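Local coordinates for 2-hydroxyhepta-2,4-diene-1, 7-dioateisomerase (Mycobacterium abscessus, PDB 3R6O), which binds magnesium and is probably a 2-hydroxyhepta-2,4-diene-1,7-dioate isomerase of the fumarylacetoacetate hydrolase family, at residues A[178-184]-A[232-238]. Numbering follows the deposited sequence.
Sequences IKHVAGY and DTTFETF
The ring of Phe235 fills a hollow bounded by Ile178, Val181 and Tyr184. Ile178 closes one face: its CD1 stands 3.9 Å from the centroid of the Phe235 ring and 9° off the ring normal, a CH-pi contact with the methyl almost exactly over the middle. CG1 lies anti to the backbone N, and the turn about the CB-CG1 bond then brings CD1 over the ring, while the other branch, CG2, reaches the chain of 232-238 at Thr233 O. The outer end of the ring is packed as well, with Phe235 CZ 3.5 Å from Ile178 CA. In the ring plane, Val181 CG2 abuts the edge at Phe235 CE1 (3.7 Å), and Tyr184 CE1 meets the same rim near CD1.

The Tyr184 ring stands between Phe235, at its hydroxyl end, and Phe238, which lies over one face; the hydroxyl joins two polar links. Glu236 N donates to Tyr184 OH over 2.9 Å at 163°, a nearly straight bond. Water 1, in the plane of the phenol ring, accepts from Tyr184 OH at 2.6 Å and donates to both Asp232 OD2 and Thr234 O, tying the hydroxyl to the Asp232 side chain and the Thr234 carbonyl. Farther down the ring, Phe238 presents its edge to that Tyr184 face, with centroids 4.7 Å apart and planes at 58°; Phe238 CZ sits over the ring centre. Lys310 forms a salt bridge with Glu236 OE1 and a cation-pi contact with Phe238, while Phe261 makes a second edge-to-face pair with Tyr184.

Where strand 181-192 pairs with strand 155-165, Ala182 and Gly183 share Val164 as partner, a classic beta bulge. The arrangement is aromatic packing of a connecting loop against a sheet strand: the link between strands 226-228 and 239-244, which belong to different sheets, packs against the start of strand 181-192 within the FAH-family C-terminal region.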
loop_
_atom_site.group_PDB
_atom_site.type_symbol
_atom_site.label_atom_id
_atom_site.label_comp_id
_atom_site.label_asym_id
_atom_site.label_seq_id
_atom_site.Cartn_x
_atom_site.Cartn_y
_atom_site.Cartn_z
ATOM N N ILE A 178 20.406 -9.013 -1.967
ATOM C CA ILE A 178 20.122 -10.443 -1.719
ATOM C C ILE A 178 19.868 -10.734 -0.226
ATOM O O ILE A 178 19.016 -11.586 0.115
ATOM C CB ILE A 178 21.260 -11.378 -2.300
ATOM C CG1 ILE A 178 20.905 -12.865 -2.141
ATOM C CG2 ILE A 178 22.628 -11.098 -1.616
ATOM C CD1 ILE A 178 19.598 -13.284 -2.785
ATOM N N LYS A 179 20.580 -10.015 0.649
ATOM C CA LYS A 179 20.427 -10.133 2.107
ATOM C C LYS A 179 19.048 -9.691 2.625
ATOM O O LYS A 179 18.691 -10.054 3.758
ATOM C CB LYS A 179 21.514 -9.331 2.832
ATOM N N HIS A 180 18.312 -8.918 1.821
ATOM C CA HIS A 180 16.973 -8.434 2.150
ATOM C C HIS A 180 15.827 -9.204 1.496
ATOM O O HIS A 180 14.656 -8.836 1.688
ATOM C CB HIS A 180 16.837 -6.940 1.786
ATOM C CG HIS A 180 17.733 -6.055 2.578
ATOM N ND1 HIS A 180 17.315 -5.388 3.710
ATOM C CD2 HIS A 180 19.042 -5.748 2.418
ATOM C CE1 HIS A 180 18.330 -4.700 4.197
ATOM N NE2 HIS A 180 19.384 -4.893 3.427
ATOM N N VAL A 181 16.134 -10.224 0.687
ATOM C CA VAL A 181 15.088 -10.989 0.024
ATOM C C VAL A 181 14.937 -12.358 0.701
ATOM O O VAL A 181 15.863 -13.152 0.751
ATOM C CB VAL A 181 15.331 -11.098 -1.522
ATOM C CG1 VAL A 181 14.412 -12.102 -2.135
ATOM C CG2 VAL A 181 15.157 -9.690 -2.193
ATOM N N ALA A 182 13.740 -12.612 1.227
ATOM C CA ALA A 182 13.432 -13.886 1.827
ATOM C C ALA A 182 13.228 -14.929 0.739
ATOM O O ALA A 182 13.492 -16.079 0.960
ATOM C CB ALA A 182 12.188 -13.786 2.704
ATOM N N GLY A 183 12.685 -14.541 -0.418
ATOM C CA GLY A 183 12.521 -15.508 -1.499
ATOM C C GLY A 183 11.688 -14.975 -2.656
ATOM O O GLY A 183 11.598 -13.764 -2.853
ATOM N N TYR A 184 11.098 -15.898 -3.411
ATOM C CA TYR A 184 10.480 -15.565 -4.686
ATOM C C TYR A 184 9.121 -16.245 -4.827
ATOM O O TYR A 184 8.903 -17.349 -4.309
ATOM C CB TYR A 184 11.334 -16.050 -5.851
ATOM C CG TYR A 184 12.808 -15.743 -5.875
ATOM C CD1 TYR A 184 13.307 -14.707 -6.655
ATOM C CD2 TYR A 184 13.706 -16.549 -5.215
ATOM C CE1 TYR A 184 14.665 -14.452 -6.727
ATOM C CE2 TYR A 184 15.072 -16.322 -5.285
ATOM C CZ TYR A 184 15.553 -15.270 -6.046
ATOM O OH TYR A 184 16.913 -15.064 -6.114
ATOM N N ASP A 232 21.762 -19.051 -1.008
ATOM C CA ASP A 232 22.207 -18.393 -2.247
ATOM C C ASP A 232 22.983 -17.104 -1.927
ATOM O O ASP A 232 22.585 -16.329 -1.069
ATOM C CB ASP A 232 21.019 -18.007 -3.148
ATOM C CG ASP A 232 20.192 -19.193 -3.636
ATOM O OD1 ASP A 232 20.497 -20.364 -3.346
ATOM O OD2 ASP A 232 19.187 -18.919 -4.330
ATOM N N THR A 233 24.077 -16.851 -2.633
ATOM C CA THR A 233 24.804 -15.577 -2.467
ATOM C C THR A 233 24.465 -14.558 -3.549
ATOM O O THR A 233 24.858 -13.377 -3.456
ATOM C CB THR A 233 26.325 -15.804 -2.439
ATOM O OG1 THR A 233 26.746 -16.488 -3.634
ATOM C CG2 THR A 233 26.688 -16.622 -1.220
ATOM N N THR A 234 23.711 -15.005 -4.556
ATOM C CA THR A 234 23.236 -14.134 -5.608
ATOM C C THR A 234 21.779 -14.474 -5.899
ATOM O O THR A 234 21.218 -15.427 -5.343
ATOM C CB THR A 234 24.031 -14.315 -6.894
ATOM O OG1 THR A 234 23.982 -15.695 -7.269
ATOM C CG2 THR A 234 25.479 -13.868 -6.720
ATOM N N PHE A 235 21.160 -13.692 -6.763
ATOM C CA PHE A 235 19.792 -13.993 -7.188
ATOM C C PHE A 235 19.792 -15.118 -8.205
ATOM O O PHE A 235 20.800 -15.359 -8.881
ATOM C CB PHE A 235 19.108 -12.737 -7.754
ATOM C CG PHE A 235 18.753 -11.748 -6.691
ATOM C CD1 PHE A 235 17.552 -11.857 -5.997
ATOM C CD2 PHE A 235 19.652 -10.768 -6.316
ATOM C CE1 PHE A 235 17.275 -10.991 -4.966
ATOM C CE2 PHE A 235 19.367 -9.903 -5.318
ATOM C CZ PHE A 235 18.169 -9.998 -4.646
ATOM N N GLU A 236 18.679 -15.837 -8.262
ATOM C CA GLU A 236 18.516 -16.933 -9.186
ATOM C C GLU A 236 17.863 -16.428 -10.461
ATOM O O GLU A 236 17.434 -15.273 -10.561
ATOM C CB GLU A 236 17.667 -18.054 -8.573
ATOM C CG GLU A 236 18.274 -18.671 -7.301
ATOM C CD GLU A 236 17.851 -20.103 -7.067
ATOM O OE1 GLU A 236 17.318 -20.749 -7.997
ATOM O OE2 GLU A 236 18.094 -20.607 -5.954
ATOM N N THR A 237 17.879 -17.297 -11.446
ATOM C CA THR A 237 17.278 -17.058 -12.747
ATOM C C THR A 237 16.031 -17.932 -12.865
ATOM O O THR A 237 16.013 -19.078 -12.378
ATOM C CB THR A 237 18.336 -17.354 -13.794
ATOM O OG1 THR A 237 19.358 -16.342 -13.672
ATOM C CG2 THR A 237 17.779 -17.372 -15.212
ATOM N N PHE A 238 14.977 -17.372 -13.481
ATOM C CA PHE A 238 13.740 -18.110 -13.722
ATOM C C PHE A 238 13.272 -17.992 -15.157
ATOM O O PHE A 238 13.491 -16.967 -15.810
ATOM C CB PHE A 238 12.634 -17.609 -12.814
ATOM C CG PHE A 238 13.017 -17.618 -11.399
ATOM C CD1 PHE A 238 12.734 -18.699 -10.586
ATOM C CD2 PHE A 238 13.729 -16.559 -10.883
ATOM C CE1 PHE A 238 13.147 -18.705 -9.284
ATOM C CE2 PHE A 238 14.119 -16.554 -9.582
ATOM C CZ PHE A 238 13.830 -17.626 -8.781
HETATM O O HOH W 1 18.506 -16.314 -4.496
#